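PDB 3HL0: maleylacetate reductase from Agrobacterium tumefaciens, which catalyses the NADH-dependent reduction of maleylacetate to 3-oxoadipate, probably as a step in the breakdown of gamma-resorcylate. Local coordinates for residues A[102-107]-A[146-151]; A[106-111]-A[128-133]. One frame throughout, in Å; residues are numbered along the deposited sequence.

Interaction 1 of 2, residues A[102-107]-A[146-151]; sequences LGKAIA and ILPEVV. With CA (calcium ion), chain C.
Lys104 lays its aliphatic chain across the methyl CG2 of Ile146, joining helix 97-110 to the turn that leads into strand 150-153 of the parallel, Rossmann-like sheet of the cofactor-binding domain. The backbones come close here, with Lys104 CA 5.4 Å from Ile146 CA. The torsion chi1 of -75° sets Lys104 CG beside its own backbone N, and the chain then runs out extended, roughly at right angles to the Ile146 side chain. CG2 of Ile146 is thus met by several methylenes in succession: it lies 3.6 Å from Lys104 CD and 3.7 Å from Lys104 CE. Farther along, Lys104 CE approaches ring atom CD of Pro148 at 3.9 Å; the ring of Pro148 also packs on Gln114 and Val116 of strand 113-118. No hydrogen bond spans the two segments. The buried ammonium NZ passes beyond them and is met by three backbone carbonyls, those of Ser124, Thr127 and Ile129, while the lysine also touches the bound NAD. One helical turn on, Ala107 packs on Gln114 of strand 113-118.

Gln114 links the far side as well, its NE2 bonding Ile146 O and its backbone N bonding Glu149 OE1. The Glu149 carboxylate therefore divides its work between the fold and a calcium ion. OE2 binds the metal at 2.4 Å, and five waters complete a roughly octahedral shell, so the protein supplies a single direct ligand. Two of those waters are tied back to the turn: one donates to Leu147 O at 2.8 Å, and another donates to Glu149 OE1 at 2.7 Å.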
ATOM      1  N   LEU A 102       2.463  -4.127  14.999  1.00  7.96           N
ATOM      2  CA  LEU A 102       2.185  -3.090  16.010  1.00  7.69           C
ATOM      3  C   LEU A 102       1.839  -3.725  17.367  1.00  8.17           C
ATOM      4  O   LEU A 102       2.356  -3.306  18.410  1.00  8.76           O
ATOM      5  CB  LEU A 102       1.086  -2.112  15.516  1.00  7.03           C
ATOM      6  CG  LEU A 102       0.730  -1.067  16.598  1.00  7.86           C
ATOM      7  CD1 LEU A 102       1.946  -0.179  16.978  1.00  8.67           C
ATOM      8  CD2 LEU A 102      -0.481  -0.200  16.142  1.00  9.06           C
ATOM      9  N   GLY A 103       0.991  -4.754  17.358  1.00  8.52           N
ATOM     10  CA  GLY A 103       0.640  -5.430  18.618  1.00  8.81           C
ATOM     11  C   GLY A 103       1.852  -6.058  19.277  1.00 10.03           C
ATOM     12  O   GLY A 103       1.988  -6.040  20.516  1.00 10.17           O
ATOM     13  N   LYS A 104       2.742  -6.613  18.443  1.00  9.10           N
ATOM     14  CA  LYS A 104       3.965  -7.208  18.963  1.00  8.43           C
ATOM     15  C   LYS A 104       4.864  -6.139  19.576  1.00  8.43           C
ATOM     16  O   LYS A 104       5.475  -6.369  20.635  1.00  8.78           O
ATOM     17  CB  LYS A 104       4.715  -7.954  17.859  1.00  8.72           C
ATOM     18  CG  LYS A 104       4.120  -9.302  17.452  1.00 10.22           C
ATOM     19  CD  LYS A 104       4.799  -9.821  16.180  1.00  9.34           C
ATOM     20  CE  LYS A 104       4.611 -11.345  16.084  1.00  9.58           C
ATOM     21  NZ  LYS A 104       5.379 -11.890  14.897  1.00  8.37           N
ATOM     22  N   ALA A 105       4.972  -4.986  18.920  1.00  7.54           N
ATOM     23  CA  ALA A 105       5.826  -3.909  19.424  1.00  7.94           C
ATOM     24  C   ALA A 105       5.283  -3.330  20.726  1.00  7.89           C
ATOM     25  O   ALA A 105       6.072  -2.896  21.576  1.00  7.61           O
ATOM     26  CB  ALA A 105       5.996  -2.802  18.371  1.00  8.68           C
ATOM     27  N   ILE A 106       3.957  -3.284  20.865  1.00  7.81           N
ATOM     28  CA  ILE A 106       3.323  -2.845  22.122  1.00  8.41           C
ATOM     29  C   ILE A 106       3.598  -3.903  23.201  1.00  9.39           C
ATOM     30  O   ILE A 106       3.988  -3.565  24.299  1.00  9.45           O
ATOM     31  CB  ILE A 106       1.788  -2.625  21.942  1.00  8.56           C
ATOM     32  CG1 ILE A 106       1.530  -1.438  21.022  1.00  9.15           C
ATOM     33  CG2 ILE A 106       1.084  -2.448  23.304  1.00  7.86           C
ATOM     34  CD1 ILE A 106       0.073  -1.383  20.499  1.00  9.30           C
ATOM     35  N   ALA A 107       3.437  -5.185  22.875  1.00  9.93           N
ATOM     36  CA  ALA A 107       3.746  -6.259  23.828  1.00  9.85           C
ATOM     37  C   ALA A 107       5.204  -6.200  24.306  1.00 10.47           C
ATOM     38  O   ALA A 107       5.471  -6.405  25.512  1.00 10.68           O
ATOM     39  CB  ALA A 107       3.441  -7.634  23.203  1.00 10.91           C
ATOM     40  N   ILE A 146       7.477 -11.825  22.282  1.00 14.54           N
ATOM     41  CA  ILE A 146       6.817 -11.294  21.055  1.00 13.71           C
ATOM     42  C   ILE A 146       5.710 -12.228  20.569  1.00 12.10           C
ATOM     43  O   ILE A 146       4.733 -11.776  19.932  1.00 10.82           O
ATOM     44  CB  ILE A 146       7.889 -11.083  19.956  1.00 13.41           C
ATOM     45  CG1 ILE A 146       8.876 -10.011  20.437  1.00 14.06           C
ATOM     46  CG2 ILE A 146       7.261 -10.738  18.576  1.00 14.69           C
ATOM     47  CD1 ILE A 146      10.129  -9.941  19.639  1.00 20.75           C
ATOM     48  N   LEU A 147       5.876 -13.537  20.796  1.00 11.70           N
ATOM     49  CA  LEU A 147       4.912 -14.546  20.300  1.00 11.10           C
ATOM     50  C   LEU A 147       3.493 -14.294  20.827  1.00 11.38           C
ATOM     51  O   LEU A 147       3.290 -14.275  22.065  1.00 11.51           O
ATOM     52  CB  LEU A 147       5.346 -15.970  20.664  1.00 11.14           C
ATOM     53  CG  LEU A 147       4.504 -17.086  20.063  1.00 12.46           C
ATOM     54  CD1 LEU A 147       4.565 -17.129  18.517  1.00 13.06           C
ATOM     55  CD2 LEU A 147       5.001 -18.385  20.683  1.00 14.30           C
ATOM     56  N   PRO A 148       2.509 -14.076  19.917  1.00  9.58           N
ATOM     57  CA  PRO A 148       1.144 -13.829  20.441  1.00 10.28           C
ATOM     58  C   PRO A 148       0.521 -15.015  21.207  1.00 10.60           C
ATOM     59  O   PRO A 148       0.695 -16.182  20.834  1.00 11.47           O
ATOM     60  CB  PRO A 148       0.315 -13.494  19.178  1.00  8.92           C
ATOM     61  CG  PRO A 148       1.360 -12.930  18.233  1.00  8.86           C
ATOM     62  CD  PRO A 148       2.607 -13.769  18.472  1.00  9.54           C
ATOM     63  N   GLU A 149      -0.203 -14.683  22.265  1.00 10.50           N
ATOM     64  CA  GLU A 149      -0.859 -15.680  23.101  1.00 10.47           C
ATOM     65  C   GLU A 149      -1.983 -16.424  22.409  1.00 10.29           C
ATOM     66  O   GLU A 149      -2.152 -17.624  22.629  1.00 11.65           O
ATOM     67  CB  GLU A 149      -1.440 -15.021  24.344  1.00 11.24           C
ATOM     68  CG  GLU A 149      -0.425 -14.741  25.433  1.00 12.02           C
ATOM     69  CD  GLU A 149       0.539 -13.599  25.124  1.00 15.16           C
ATOM     70  OE1 GLU A 149       0.283 -12.749  24.236  1.00 12.34           O
ATOM     71  OE2 GLU A 149       1.614 -13.554  25.766  1.00 17.20           O
ATOM     72  N   VAL A 150      -2.819 -15.707  21.647  1.00  8.81           N
ATOM     73  CA  VAL A 150      -4.021 -16.310  21.104  1.00  9.47           C
ATOM     74  C   VAL A 150      -4.186 -15.845  19.654  1.00  8.97           C
ATOM     75  O   VAL A 150      -3.935 -14.679  19.366  1.00  8.78           O
ATOM     76  CB  VAL A 150      -5.286 -15.896  21.923  1.00  9.40           C
ATOM     77  CG1 VAL A 150      -6.539 -16.437  21.288  1.00 11.36           C
ATOM     78  CG2 VAL A 150      -5.173 -16.329  23.396  1.00 11.11           C
ATOM     79  N   VAL A 151      -4.572 -16.738  18.755  1.00  7.75           N
ATOM     80  CA  VAL A 151      -4.863 -16.315  17.385  1.00  7.80           C
ATOM     81  C   VAL A 151      -6.261 -16.798  17.053  1.00  8.63           C
ATOM     82  O   VAL A 151      -6.601 -17.950  17.359  1.00  9.39           O
ATOM     83  CB  VAL A 151      -3.882 -16.988  16.407  1.00  8.00           C
ATOM     84  CG1 VAL A 151      -4.181 -16.559  14.976  1.00  8.37           C
ATOM     85  CG2 VAL A 151      -2.451 -16.667  16.773  1.00  8.64           C
TER
HETATM   86 CA    CA C 401       3.575 -12.183  25.996  1.00 27.24          CA
HETATM   87  O   HOH W   1       4.494 -13.550  24.472  1.00 19.66           O
HETATM   88  O   HOH W   2       2.190 -10.815  24.374  1.00 14.29           O
HETATM   89  O   HOH W   3       4.800 -10.270  25.964  1.00 17.32           O
HETATM   90  O   HOH W   4       5.155 -12.343  27.771  1.00 34.03           O
HETATM   91  O   HOH W   5       2.145 -11.117  27.674  1.00 20.74           O

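Interaction 2 of 2, residues A[106-111]-A[128-133]; sequences IALRTD and PILGQT. With NAD (nicotinamide-adenine-dinucleotide), chain D.
Arg109 and Gln132 meet end-on, and their two hydrogen bonds are the polar part of the contact between 106-111 and 128-133. Both terminal nitrogens of the arginine donate to one oxygen: Arg109 NH1 to Gln132 OE1 at 2.9 Å, and Arg109 NH2 to Gln132 OE1 at 3.1 Å. The acceptor sits at the guanidinium edge, near its plane, whereas the amide plane is turned 84° from it, so the two nitrogens straddle the amide and arrive from its opposite faces. Sharing one acceptor bends the bonds: the angle at the NH1 hydrogen is 145°, and that at NH2 is slightly smaller. Arg109 NH1 also bonds Ala105 O, one helical turn back, which helps fix the direction of the group.

Apolar packing is slighter. Leu108 CD2 touches Leu130 CD2 at 4.0 Å and comes within 4.1 Å of Gln132 NE2. With chi1 at 178°, CG of Leu108 swings opposite its backbone N and carries the methyl to the strand. Leu130 and Gln132, two apart on the strand, both point toward the helix; the helix and strand axes, 11.1 Å apart at their closest, run almost perpendicular, consistent with the few side chains that meet.

Within 128-133 the cofactor is bound through the backbone, although side chains such as Thr120 and Thr127 also bond it. The carboxamide nitrogen NAD N7N donates to Ile129 O at 2.9 Å. Beside this bond, Ile129 CB lies 3.8 Å from NAD N7N.

Strand 129-134 pairs with strand 137-142 as an antiparallel β-hairpin: its inward side chains rest on helix 97-110, while Ile129 forms part of the nicotinamide end of the NAD site of this iron-containing alcohol dehydrogenase family member.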
ATOM      1  N   ILE A 106       3.957  -3.284  20.865  1.00  7.81           N
ATOM      2  CA  ILE A 106       3.323  -2.845  22.122  1.00  8.41           C
ATOM      3  C   ILE A 106       3.598  -3.903  23.201  1.00  9.39           C
ATOM      4  O   ILE A 106       3.988  -3.565  24.299  1.00  9.45           O
ATOM      5  CB  ILE A 106       1.788  -2.625  21.942  1.00  8.56           C
ATOM      6  CG1 ILE A 106       1.530  -1.438  21.022  1.00  9.15           C
ATOM      7  CG2 ILE A 106       1.084  -2.448  23.304  1.00  7.86           C
ATOM      8  CD1 ILE A 106       0.073  -1.383  20.499  1.00  9.30           C
ATOM      9  N   ALA A 107       3.437  -5.185  22.875  1.00  9.93           N
ATOM     10  CA  ALA A 107       3.746  -6.259  23.828  1.00  9.85           C
ATOM     11  C   ALA A 107       5.204  -6.200  24.306  1.00 10.47           C
ATOM     12  O   ALA A 107       5.471  -6.405  25.512  1.00 10.68           O
ATOM     13  CB  ALA A 107       3.441  -7.634  23.203  1.00 10.91           C
ATOM     14  N   LEU A 108       6.132  -5.911  23.403  1.00 10.95           N
ATOM     15  CA  LEU A 108       7.556  -5.798  23.800  1.00 12.21           C
ATOM     16  C   LEU A 108       7.766  -4.776  24.921  1.00 12.45           C
ATOM     17  O   LEU A 108       8.617  -4.960  25.795  1.00 12.80           O
ATOM     18  CB  LEU A 108       8.445  -5.449  22.593  1.00 13.24           C
ATOM     19  CG  LEU A 108       9.945  -5.243  22.796  1.00 15.20           C
ATOM     20  CD1 LEU A 108      10.605  -6.563  23.201  1.00 17.87           C
ATOM     21  CD2 LEU A 108      10.536  -4.763  21.495  1.00 18.14           C
ATOM     22  N   ARG A 109       6.966  -3.718  24.905  1.00 12.08           N
ATOM     23  CA  ARG A 109       7.186  -2.571  25.759  1.00 12.32           C
ATOM     24  C   ARG A 109       6.327  -2.604  27.013  1.00 11.75           C
ATOM     25  O   ARG A 109       6.619  -1.920  27.997  1.00 12.32           O
ATOM     26  CB  ARG A 109       6.908  -1.295  24.960  1.00 11.68           C
ATOM     27  CG  ARG A 109       8.019  -1.018  23.949  1.00 12.56           C
ATOM     28  CD  ARG A 109       7.572  -0.079  22.862  1.00 14.68           C
ATOM     29  NE  ARG A 109       8.694   0.308  22.017  1.00 14.74           N
ATOM     30  CZ  ARG A 109       9.103  -0.367  20.936  1.00 16.30           C
ATOM     31  NH1 ARG A 109       8.508  -1.484  20.550  1.00 12.81           N
ATOM     32  NH2 ARG A 109      10.131   0.071  20.229  1.00 17.96           N
ATOM     33  N   THR A 110       5.263  -3.400  27.002  1.00 11.71           N
ATOM     34  CA  THR A 110       4.275  -3.355  28.083  1.00 11.26           C
ATOM     35  C   THR A 110       3.922  -4.739  28.635  1.00 12.40           C
ATOM     36  O   THR A 110       3.146  -4.851  29.600  1.00 12.83           O
ATOM     37  CB  THR A 110       2.944  -2.785  27.579  1.00 11.20           C
ATOM     38  OG1 THR A 110       2.380  -3.729  26.656  1.00 10.79           O
ATOM     39  CG2 THR A 110       3.110  -1.437  26.875  1.00 11.76           C
ATOM     40  N   ASP A 111       4.433  -5.780  27.994  1.00 13.59           N
ATOM     41  CA  ASP A 111       4.017  -7.168  28.240  1.00 16.34           C
ATOM     42  C   ASP A 111       2.492  -7.425  28.074  1.00 16.55           C
ATOM     43  O   ASP A 111       1.949  -8.384  28.637  1.00 17.12           O
ATOM     44  CB  ASP A 111       4.540  -7.688  29.589  1.00 17.91           C
ATOM     45  CG  ASP A 111       5.009  -9.143  29.510  1.00 22.19           C
ATOM     46  OD1 ASP A 111       5.516  -9.569  28.439  1.00 29.93           O
ATOM     47  OD2 ASP A 111       4.868  -9.852  30.529  1.00 29.91           O
ATOM     48  N   PRO A 128       7.692 -15.486  16.642  1.00 10.46           N
ATOM     49  CA  PRO A 128       8.199 -14.624  17.704  1.00 11.10           C
ATOM     50  C   PRO A 128       9.068 -13.473  17.141  1.00 11.82           C
ATOM     51  O   PRO A 128       9.850 -12.874  17.889  1.00 11.95           O
ATOM     52  CB  PRO A 128       9.041 -15.588  18.549  1.00 11.41           C
ATOM     53  CG  PRO A 128       9.666 -16.479  17.499  1.00 10.83           C
ATOM     54  CD  PRO A 128       8.535 -16.686  16.468  1.00 10.50           C
ATOM     55  N   ILE A 129       8.905 -13.170  15.844  1.00 11.45           N
ATOM     56  CA  ILE A 129       9.783 -12.207  15.163  1.00 12.18           C
ATOM     57  C   ILE A 129       9.118 -10.834  15.059  1.00 12.44           C
ATOM     58  O   ILE A 129       7.915 -10.748  14.764  1.00 12.47           O
ATOM     59  CB  ILE A 129      10.095 -12.730  13.739  1.00 13.60           C
ATOM     60  CG1 ILE A 129      10.658 -14.163  13.799  1.00 15.13           C
ATOM     61  CG2 ILE A 129      11.060 -11.824  13.024  1.00 12.88           C
ATOM     62  CD1 ILE A 129      10.562 -14.905  12.407  1.00 16.33           C
ATOM     63  N   LEU A 130       9.882  -9.760  15.311  1.00 12.12           N
ATOM     64  CA  LEU A 130       9.344  -8.407  15.165  1.00 12.32           C
ATOM     65  C   LEU A 130      10.334  -7.519  14.386  1.00 11.86           C
ATOM     66  O   LEU A 130      11.493  -7.437  14.769  1.00 13.44           O
ATOM     67  CB  LEU A 130       9.072  -7.794  16.558  1.00 11.26           C
ATOM     68  CG  LEU A 130       8.754  -6.296  16.558  1.00 11.42           C
ATOM     69  CD1 LEU A 130       7.445  -5.960  15.809  1.00 12.39           C
ATOM     70  CD2 LEU A 130       8.726  -5.772  18.016  1.00 10.52           C
ATOM     71  N   GLY A 131       9.865  -6.912  13.295  1.00 12.98           N
ATOM     72  CA  GLY A 131      10.617  -5.900  12.531  1.00 12.77           C
ATOM     73  C   GLY A 131      10.082  -4.513  12.865  1.00 13.44           C
ATOM     74  O   GLY A 131       8.871  -4.325  13.012  1.00 13.27           O
ATOM     75  N   GLN A 132      11.000  -3.546  13.036  1.00 12.91           N
ATOM     76  CA  GLN A 132      10.611  -2.178  13.345  1.00 14.23           C
ATOM     77  C   GLN A 132      11.457  -1.224  12.510  1.00 15.31           C
ATOM     78  O   GLN A 132      12.475  -1.626  11.962  1.00 18.85           O
ATOM     79  CB  GLN A 132      10.790  -1.876  14.840  1.00 13.83           C
ATOM     80  CG  GLN A 132      10.043  -2.855  15.752  1.00 14.36           C
ATOM     81  CD  GLN A 132      10.269  -2.574  17.207  1.00 11.87           C
ATOM     82  OE1 GLN A 132       9.585  -1.742  17.818  1.00 12.77           O
ATOM     83  NE2 GLN A 132      11.234  -3.268  17.790  1.00 12.71           N
ATOM     84  N   THR A 133      11.013   0.014  12.383  1.00 15.06           N
ATOM     85  CA  THR A 133      11.812   1.031  11.706  1.00 14.14           C
ATOM     86  C   THR A 133      12.162   2.051  12.757  1.00 14.15           C
ATOM     87  O   THR A 133      11.290   2.573  13.431  1.00 13.88           O
ATOM     88  CB  THR A 133      11.040   1.675  10.543  1.00 14.50           C
ATOM     89  OG1 THR A 133      10.678   0.642   9.625  1.00 15.90           O
ATOM     90  CG2 THR A 133      11.923   2.695   9.788  1.00 13.61           C
TER
HETATM   91  PA  NAD D 402      -0.119  -5.367   5.558  1.00 18.28           P
HETATM   92  O1A NAD D 402      -0.418  -5.800   6.952  1.00 16.69           O
HETATM   93  O2A NAD D 402       0.933  -4.344   5.356  1.00 20.49           O
HETATM   94  O5B NAD D 402      -1.499  -5.035   4.830  1.00 19.35           O
HETATM   95  C5B NAD D 402      -1.464  -4.331   3.584  1.00 21.86           C
HETATM   96  C4B NAD D 402      -2.775  -3.569   3.454  1.00 20.35           C
HETATM   97  O4B NAD D 402      -3.838  -4.506   3.288  1.00 22.16           O
HETATM   98  C3B NAD D 402      -3.078  -2.724   4.706  1.00 21.82           C
HETATM   99  O3B NAD D 402      -3.564  -1.414   4.362  1.00 26.20           O
HETATM  100  C2B NAD D 402      -4.150  -3.547   5.383  1.00 21.87           C
HETATM  101  O2B NAD D 402      -5.028  -2.776   6.178  1.00 19.52           O
HETATM  102  C1B NAD D 402      -4.883  -4.196   4.200  1.00 18.62           C
HETATM  103  N9A NAD D 402      -5.593  -5.446   4.564  1.00 18.30           N
HETATM  104  C8A NAD D 402      -5.073  -6.535   5.237  1.00 19.30           C
HETATM  105  N7A NAD D 402      -6.040  -7.473   5.363  1.00 17.61           N
HETATM  106  C5A NAD D 402      -7.195  -7.003   4.794  1.00 18.67           C
HETATM  107  C6A NAD D 402      -8.471  -7.547   4.659  1.00 20.87           C
HETATM  108  N6A NAD D 402      -8.761  -8.860   4.848  1.00 17.06           N
HETATM  109  N1A NAD D 402      -9.420  -6.748   4.019  1.00 19.59           N
HETATM  110  C2A NAD D 402      -9.097  -5.504   3.526  1.00 21.13           C
HETATM  111  N3A NAD D 402      -7.840  -4.969   3.647  1.00 20.06           N
HETATM  112  C4A NAD D 402      -6.900  -5.728   4.285  1.00 18.54           C
HETATM  113  O3  NAD D 402       0.410  -6.624   4.658  1.00 15.23           O
HETATM  114  PN  NAD D 402       1.075  -8.038   5.098  1.00 15.51           P
HETATM  115  O1N NAD D 402       1.716  -8.547   3.850  1.00 15.41           O
HETATM  116  O2N NAD D 402       0.007  -8.795   5.747  1.00 14.13           O
HETATM  117  O5D NAD D 402       2.226  -7.677   6.148  1.00 15.61           O
HETATM  118  C5D NAD D 402       3.489  -7.158   5.741  1.00 18.01           C
HETATM  119  C4D NAD D 402       4.230  -6.740   7.012  1.00 18.92           C
HETATM  120  O4D NAD D 402       4.271  -7.858   7.888  1.00 17.82           O
HETATM  121  C3D NAD D 402       5.677  -6.396   6.683  1.00 19.47           C
HETATM  122  O3D NAD D 402       6.098  -5.369   7.595  1.00 19.40           O
HETATM  123  C2D NAD D 402       6.400  -7.693   6.958  1.00 20.29           C
HETATM  124  O2D NAD D 402       7.795  -7.549   7.230  1.00 20.37           O
HETATM  125  C1D NAD D 402       5.623  -8.212   8.154  1.00 18.47           C
HETATM  126  N1N NAD D 402       5.725  -9.653   8.339  1.00 19.70           N
HETATM  127  C2N NAD D 402       6.261 -10.079   9.517  1.00 18.89           C
HETATM  128  C3N NAD D 402       6.381 -11.434   9.743  1.00 19.64           C
HETATM  129  C7N NAD D 402       6.938 -11.779  11.063  1.00 20.23           C
HETATM  130  O7N NAD D 402       6.973 -13.097  11.316  1.00 17.11           O
HETATM  131  N7N NAD D 402       7.378 -10.830  11.925  1.00 18.78           N
HETATM  132  C4N NAD D 402       5.920 -12.421   8.803  1.00 19.06           C
HETATM  133  C5N NAD D 402       5.380 -11.959   7.600  1.00 19.02           C
HETATM  134  C6N NAD D 402       5.295 -10.573   7.380  1.00 18.67           C

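Followed from the N terminus, the chain reaches helix 97-110 after strand 90-95, and consecutive turns of that helix serve both contacts; Ile106 and Ala107 belong to each. It then runs through strand 113-118 and the NAD-binding loop with Thr120 and Thr127, and interaction 2 closes this excursion after 16 residues. Interaction 1 closes the wider loop of 38 residues once the hairpin has returned, so the smaller loop nests within the larger and nothing crosses. Their centres lie 7 Å apart, and Ala105 CA packs on Leu130 CD2 at 3.7 Å. Together they tie the helix to the hairpin on one hand and to the calcium-bearing turn before strand 150-153 on the other.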